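Local structure of hydrogenase expression/formation protein HypE (Desulfovibrio vulgaris subsp. vulgaris, 2Z1U) at the interface of chains A and B. The protein dehydrates the thiocarboxamide on its own C-terminal cysteine to a thiocyanate, using ATP and magnesium, to make the cyanide ligands of [NiFe] hydrogenases. Residues are numbered along the deposited sequence; one frame, centred on the assembly and turned at random. Chains: chain A/B, Hydrogenase expression/formation protein HypE.

Contact 1: the interface of chains A and B. Residues chain A 55-57, 223, 343; chain B 129, 131.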
ATOM      1  N   THR A  55      -2.318   6.265   0.880  1.00 48.30           N
ATOM      2  CA  THR A  55      -1.410   5.195   1.305  1.00 48.44           C
ATOM      3  C   THR A  55      -0.282   5.749   2.186  1.00 48.77           C
ATOM      4  O   THR A  55       0.150   6.869   1.996  1.00 49.92           O
ATOM      5  CB  THR A  55      -0.808   4.417   0.102  1.00 47.05           C
ATOM      6  OG1 THR A  55      -0.217   3.207   0.579  1.00 48.73           O
ATOM      7  CG2 THR A  55       0.294   5.240  -0.639  1.00 47.89           C
ATOM      8  N   ASP A  56       0.202   4.939   3.118  1.00 49.13           N
ATOM      9  CA  ASP A  56       1.362   5.309   3.933  1.00 48.70           C
ATOM     10  C   ASP A  56       2.110   4.065   4.348  1.00 48.22           C
ATOM     11  O   ASP A  56       1.489   3.053   4.677  1.00 48.00           O
ATOM     12  CB  ASP A  56       0.932   6.101   5.197  1.00 47.98           C
ATOM     13  CG  ASP A  56       0.887   7.593   4.952  1.00 50.57           C
ATOM     14  OD1 ASP A  56       1.969   8.161   4.722  1.00 51.06           O
ATOM     15  OD2 ASP A  56      -0.201   8.210   5.020  1.00 49.45           O
ATOM     16  N   SER A  57       3.442   4.129   4.318  1.00 47.71           N
ATOM     17  CA  SER A  57       4.242   3.064   4.900  1.00 48.38           C
ATOM     18  C   SER A  57       4.682   3.508   6.282  1.00 48.93           C
ATOM     19  O   SER A  57       4.870   4.694   6.518  1.00 49.22           O
ATOM     20  CB  SER A  57       5.478   2.736   4.069  1.00 47.64           C
ATOM     21  OG  SER A  57       5.141   2.335   2.762  1.00 48.80           O
ATOM     22  N   ARG A 223       4.914  14.034   9.942  1.00 49.91           N
ATOM     23  CA  ARG A 223       6.328  14.387   9.755  1.00 50.05           C
ATOM     24  C   ARG A 223       6.465  15.865   9.518  1.00 50.27           C
ATOM     25  O   ARG A 223       5.726  16.436   8.721  1.00 51.32           O
ATOM     26  CB  ARG A 223       6.968  13.623   8.602  1.00 50.14           C
ATOM     27  CG  ARG A 223       7.226  12.180   8.926  1.00 52.57           C
ATOM     28  CD  ARG A 223       6.727  11.337   7.751  1.00 58.19           C
ATOM     29  NE  ARG A 223       7.787  11.184   6.806  1.00 56.49           N
ATOM     30  CZ  ARG A 223       7.662  10.899   5.512  1.00 55.94           C
ATOM     31  NH1 ARG A 223       6.488  10.757   4.914  1.00 53.70           N
ATOM     32  NH2 ARG A 223       8.765  10.796   4.808  1.00 50.98           N
ATOM     33  N   CYS A 343       7.946   7.572  12.532  1.00 54.05           N
ATOM     34  CA  CYS A 343       6.740   6.827  12.171  1.00 54.44           C
ATOM     35  C   CYS A 343       7.084   5.874  11.041  1.00 54.11           C
ATOM     36  O   CYS A 343       8.230   5.834  10.546  1.00 53.50           O
ATOM     37  CB  CYS A 343       5.610   7.763  11.735  1.00 54.39           C
ATOM     38  SG  CYS A 343       6.044   8.799  10.315  1.00 59.87           S
ATOM     39  OXT CYS A 343       6.203   5.122  10.623  1.00 54.15           O
TER
ATOM     40  N   ASP B 129       3.399   7.771  -1.006  1.00 51.83           N
ATOM     41  CA  ASP B 129       4.151   8.000   0.216  1.00 51.09           C
ATOM     42  C   ASP B 129       5.604   7.699  -0.067  1.00 50.43           C
ATOM     43  O   ASP B 129       5.906   6.859  -0.899  1.00 50.15           O
ATOM     44  CB  ASP B 129       3.645   7.086   1.340  1.00 50.20           C
ATOM     45  CG  ASP B 129       4.291   7.405   2.681  1.00 51.00           C
ATOM     46  OD1 ASP B 129       4.221   8.589   3.106  1.00 49.00           O
ATOM     47  OD2 ASP B 129       4.851   6.488   3.314  1.00 49.29           O
ATOM     48  N   LYS B 131       9.096   7.107   2.263  1.00 50.63           N
ATOM     49  CA  LYS B 131       9.807   6.972   3.521  1.00 50.43           C
ATOM     50  C   LYS B 131      11.265   6.681   3.157  1.00 50.66           C
ATOM     51  O   LYS B 131      11.541   5.841   2.305  1.00 50.25           O
ATOM     52  CB  LYS B 131       9.206   5.837   4.386  1.00 51.00           C
ATOM     53  CG  LYS B 131       7.783   6.066   4.992  1.00 48.99           C
ATOM     54  CD  LYS B 131       7.700   7.375   5.824  1.00 50.96           C
ATOM     55  CE  LYS B 131       6.449   7.531   6.679  1.00 50.99           C
ATOM     56  NZ  LYS B 131       5.123   7.529   5.951  1.00 51.43           N
TER
HETATM   57  O   HOH W   1       5.923   4.617   1.602  1.00 30.47           O

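Contact 2: the interface of chains A and B. Residues chain A 85, 158-159, 219, 236; chain B 40, 42-44.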
ATOM      1  N   LEU A  85      -9.715  14.308   3.947  1.00 50.25           N
ATOM      2  CA  LEU A  85     -10.487  14.750   2.789  1.00 50.28           C
ATOM      3  C   LEU A  85     -11.994  14.774   3.063  1.00 50.73           C
ATOM      4  O   LEU A  85     -12.796  14.755   2.130  1.00 50.98           O
ATOM      5  CB  LEU A  85     -10.193  13.863   1.579  1.00 50.35           C
ATOM      6  CG  LEU A  85      -9.836  14.601   0.285  1.00 50.63           C
ATOM      7  CD1 LEU A  85      -8.472  15.298   0.422  1.00 51.44           C
ATOM      8  CD2 LEU A  85      -9.842  13.642  -0.907  1.00 49.75           C
ATOM      9  N   SER A 158      -9.585  20.559   1.737  1.00 53.70           N
ATOM     10  CA  SER A 158      -8.458  20.498   0.820  1.00 53.97           C
ATOM     11  C   SER A 158      -7.405  21.522   1.245  1.00 53.65           C
ATOM     12  O   SER A 158      -7.748  22.611   1.704  1.00 53.58           O
ATOM     13  CB  SER A 158      -8.933  20.796  -0.601  1.00 54.02           C
ATOM     14  OG  SER A 158      -7.862  20.703  -1.523  1.00 57.59           O
ATOM     15  N   GLY A 159      -6.129  21.178   1.082  1.00 53.60           N
ATOM     16  CA  GLY A 159      -5.020  22.051   1.492  1.00 53.43           C
ATOM     17  C   GLY A 159      -5.065  23.445   0.882  1.00 53.95           C
ATOM     18  O   GLY A 159      -4.565  24.405   1.479  1.00 53.77           O
ATOM     19  N   ARG A 219      -5.810  18.612   8.160  1.00 50.74           N
ATOM     20  CA  ARG A 219      -4.532  17.926   7.927  1.00 50.39           C
ATOM     21  C   ARG A 219      -3.981  17.410   9.253  1.00 50.82           C
ATOM     22  O   ARG A 219      -4.167  18.044  10.296  1.00 50.02           O
ATOM     23  CB  ARG A 219      -3.504  18.838   7.216  1.00 50.20           C
ATOM     24  CG  ARG A 219      -2.220  18.094   6.806  1.00 49.53           C
ATOM     25  CD  ARG A 219      -1.611  18.657   5.561  1.00 51.14           C
ATOM     26  NE  ARG A 219      -2.475  18.519   4.383  1.00 51.24           N
ATOM     27  CZ  ARG A 219      -2.259  19.169   3.238  1.00 52.53           C
ATOM     28  NH1 ARG A 219      -1.200  19.965   3.122  1.00 51.20           N
ATOM     29  NH2 ARG A 219      -3.076  19.015   2.202  1.00 50.56           N
ATOM     30  N   GLN A 236      -0.253  25.996  -0.364  1.00 50.28           N
ATOM     31  CA  GLN A 236      -1.326  25.512  -1.242  1.00 50.16           C
ATOM     32  C   GLN A 236      -2.442  26.541  -1.349  1.00 49.72           C
ATOM     33  O   GLN A 236      -3.050  26.679  -2.401  1.00 49.69           O
ATOM     34  CB  GLN A 236      -1.917  24.193  -0.724  1.00 49.14           C
ATOM     35  CG  GLN A 236      -0.989  22.990  -0.853  1.00 49.67           C
ATOM     36  CD  GLN A 236      -1.681  21.679  -0.567  1.00 50.36           C
ATOM     37  OE1 GLN A 236      -1.944  20.904  -1.483  1.00 55.34           O
ATOM     38  NE2 GLN A 236      -1.942  21.403   0.697  1.00 49.34           N
TER
ATOM     39  N   ASN B  40      -2.888  16.525  -1.711  1.00 50.83           N
ATOM     40  CA  ASN B  40      -3.617  16.519  -0.461  1.00 51.26           C
ATOM     41  C   ASN B  40      -3.301  15.237   0.316  1.00 50.86           C
ATOM     42  O   ASN B  40      -2.536  14.379  -0.171  1.00 50.53           O
ATOM     43  CB  ASN B  40      -5.123  16.635  -0.730  1.00 51.06           C
ATOM     44  CG  ASN B  40      -5.544  18.058  -1.088  1.00 52.73           C
ATOM     45  OD1 ASN B  40      -6.448  18.261  -1.896  1.00 56.23           O
ATOM     46  ND2 ASN B  40      -4.889  19.042  -0.496  1.00 49.19           N
ATOM     47  N   ALA B  42      -5.194  12.804   0.750  1.00 51.02           N
ATOM     48  CA  ALA B  42      -5.752  11.684  -0.004  1.00 51.22           C
ATOM     49  C   ALA B  42      -6.102  12.150  -1.404  1.00 51.24           C
ATOM     50  O   ALA B  42      -6.255  13.347  -1.644  1.00 50.51           O
ATOM     51  CB  ALA B  42      -6.993  11.111   0.709  1.00 50.51           C
ATOM     52  N   ALA B  43      -6.258  11.188  -2.305  1.00 51.92           N
ATOM     53  CA  ALA B  43      -6.718  11.456  -3.652  1.00 52.57           C
ATOM     54  C   ALA B  43      -8.245  11.324  -3.718  1.00 52.35           C
ATOM     55  O   ALA B  43      -8.815  10.399  -3.137  1.00 51.47           O
ATOM     56  CB  ALA B  43      -6.052  10.479  -4.619  1.00 51.83           C
ATOM     57  N   ARG B  44      -8.891  12.238  -4.435  1.00 51.90           N
ATOM     58  CA  ARG B  44     -10.327  12.156  -4.713  1.00 52.71           C
ATOM     59  C   ARG B  44     -10.552  11.354  -5.977  1.00 53.55           C
ATOM     60  O   ARG B  44      -9.963  11.648  -7.028  1.00 53.24           O
ATOM     61  CB  ARG B  44     -10.970  13.549  -4.866  1.00 53.77           C
ATOM     62  CG  ARG B  44     -12.449  13.471  -5.226  1.00 55.21           C
ATOM     63  CD  ARG B  44     -12.934  14.714  -5.933  1.00 62.65           C
ATOM     64  NE  ARG B  44     -14.131  14.430  -6.729  1.00 65.75           N
ATOM     65  CZ  ARG B  44     -15.366  14.750  -6.356  1.00 67.79           C
ATOM     66  NH1 ARG B  44     -15.573  15.377  -5.200  1.00 68.79           N
ATOM     67  NH2 ARG B  44     -16.394  14.454  -7.144  1.00 67.80           N
TER

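Contact 1: the interface of chains A and B
The guanidinium group of A:Arg223 has one face capped by the aliphatic stem of B:Lys131, whose CD lies over the centre of the group, 3.5 Å from A:Arg223 CZ. The stem can pack there because its methylenes are apolar, while the charge sits beyond it, on NZ. At the end of the guanidinium, NH1 forms a long salt bridge of 3.6 Å to B:Asp129 OD1. The carboxylates of A:Asp56 and B:Asp129 are turned 73° apart, and their two OD1 atoms lie 2.8 Å from each other, a pairing that the adjacent cationic groups probably ease. In B:Asp129 the carboxylate points away from its own backbone N (chi1 -173°), toward strand 50-58 of chain A. Its OD2 is gripped twice: A:Ser57 N donates from well above the carboxylate plane at 2.9 Å, and B:Lys131 NZ donates on the syn side, near the plane, at 2.8 Å. A water also joins OD2 to A:Ser57 OG. The bends at chi2 and chi4 of B:Lys131 turn its ammonium back to the carbonyl of A:Ser57, where NZ meets O at 2.9 Å in the carbonyl plane. The same nitrogen makes a salt bridge of 3.4 Å to A:Asp56 OD1; a long, flexible lysine can serve several acceptors. A:Cys343, the C-terminal cysteine modified in the HypE reaction, places SG 3.9 Å from B:Lys131 CE. The paired aspartates are both ligands of one magnesium site, and B:Lys131 and A:Arg223 both bind ATP, so this patch probably brings the reactive cysteine to a nucleotide and metal site built by two subunits.

Contact 2: the interface of chains A and B
In this AIR synthase-related protein, the loop between helix 34-37 and strand 43-46 of chain B carries B:Asn40, an ATP-binding residue, against loops of chain A. The amide of B:Asn40 reaches A:Ser158 and A:Gly159, where a loop enters the short 3-10 helix 159-161. As modelled, with an amide orientation that is doubtful, A:Ser158 OG donates a hydrogen bond of 2.8 Å to B:Asn40 OD1, approaching well to the side of the C=O direction (115° at the oxygen) and tilted from the carbonyl plane. The hydroxyl gets there because OG stands opposite the backbone N (chi1 -178°). A small serine fits close to the amide, and its hydroxyl can either give or receive a hydrogen. That versatility matters, since the doubt comes from B:Asn40 ND2, which lies 2.9 Å from the backbone A:Gly159 N, and both nitrogens would be donors. A:Arg219 NH2, another donor, is also near ND2, which lies in the guanidinium plane at its edge. Exchanging the amide oxygen and nitrogen would probably suit both neighbours, with A:Ser158 OG then accepting. The carboxamide of A:Gln236, from helix 225-237, adds a more distant polar neighbour, its OE1 3.6 Å from B:Asn40 ND2 and its plane inclined 59° to the other amide. A glycine at position 159 has no side chain to screen its N-H from the partner. On the apolar flank, A:Leu85, in the loop between helix 70-83 and strand 87-99, crosses the side chain of B:Asn40 at about a right angle. Its CD1 packs 3.8 Å from B:Asn40 CB and 3.6 Å from B:Ala42 O, while CD2 rests 3.9 Å from the backbone N of B:Arg44, at the start of strand 43-46. The two methyls of the leucine straddle the backbone from B:Ala42 to B:Arg44.

Contacts 1 and 2 lie about 15 Å apart, measured between the centres of their C-alpha atoms, and have no residue in common. Chain B brings B:Asp129 and B:Lys131, on strand 124-133, to contact 1 and B:Asn40 to contact 2, facing A:Asp56 and A:Arg223 of chain A in contact 1. Contact 1 is chiefly charged and connects with the magnesium site, whereas contact 2 joins an amide's polar contacts to the packing of a leucine side chain. Because the interface is two-fold symmetric, each has a twin with the chains exchanged. Dimer formation and construction of the ATP site are therefore probably coupled.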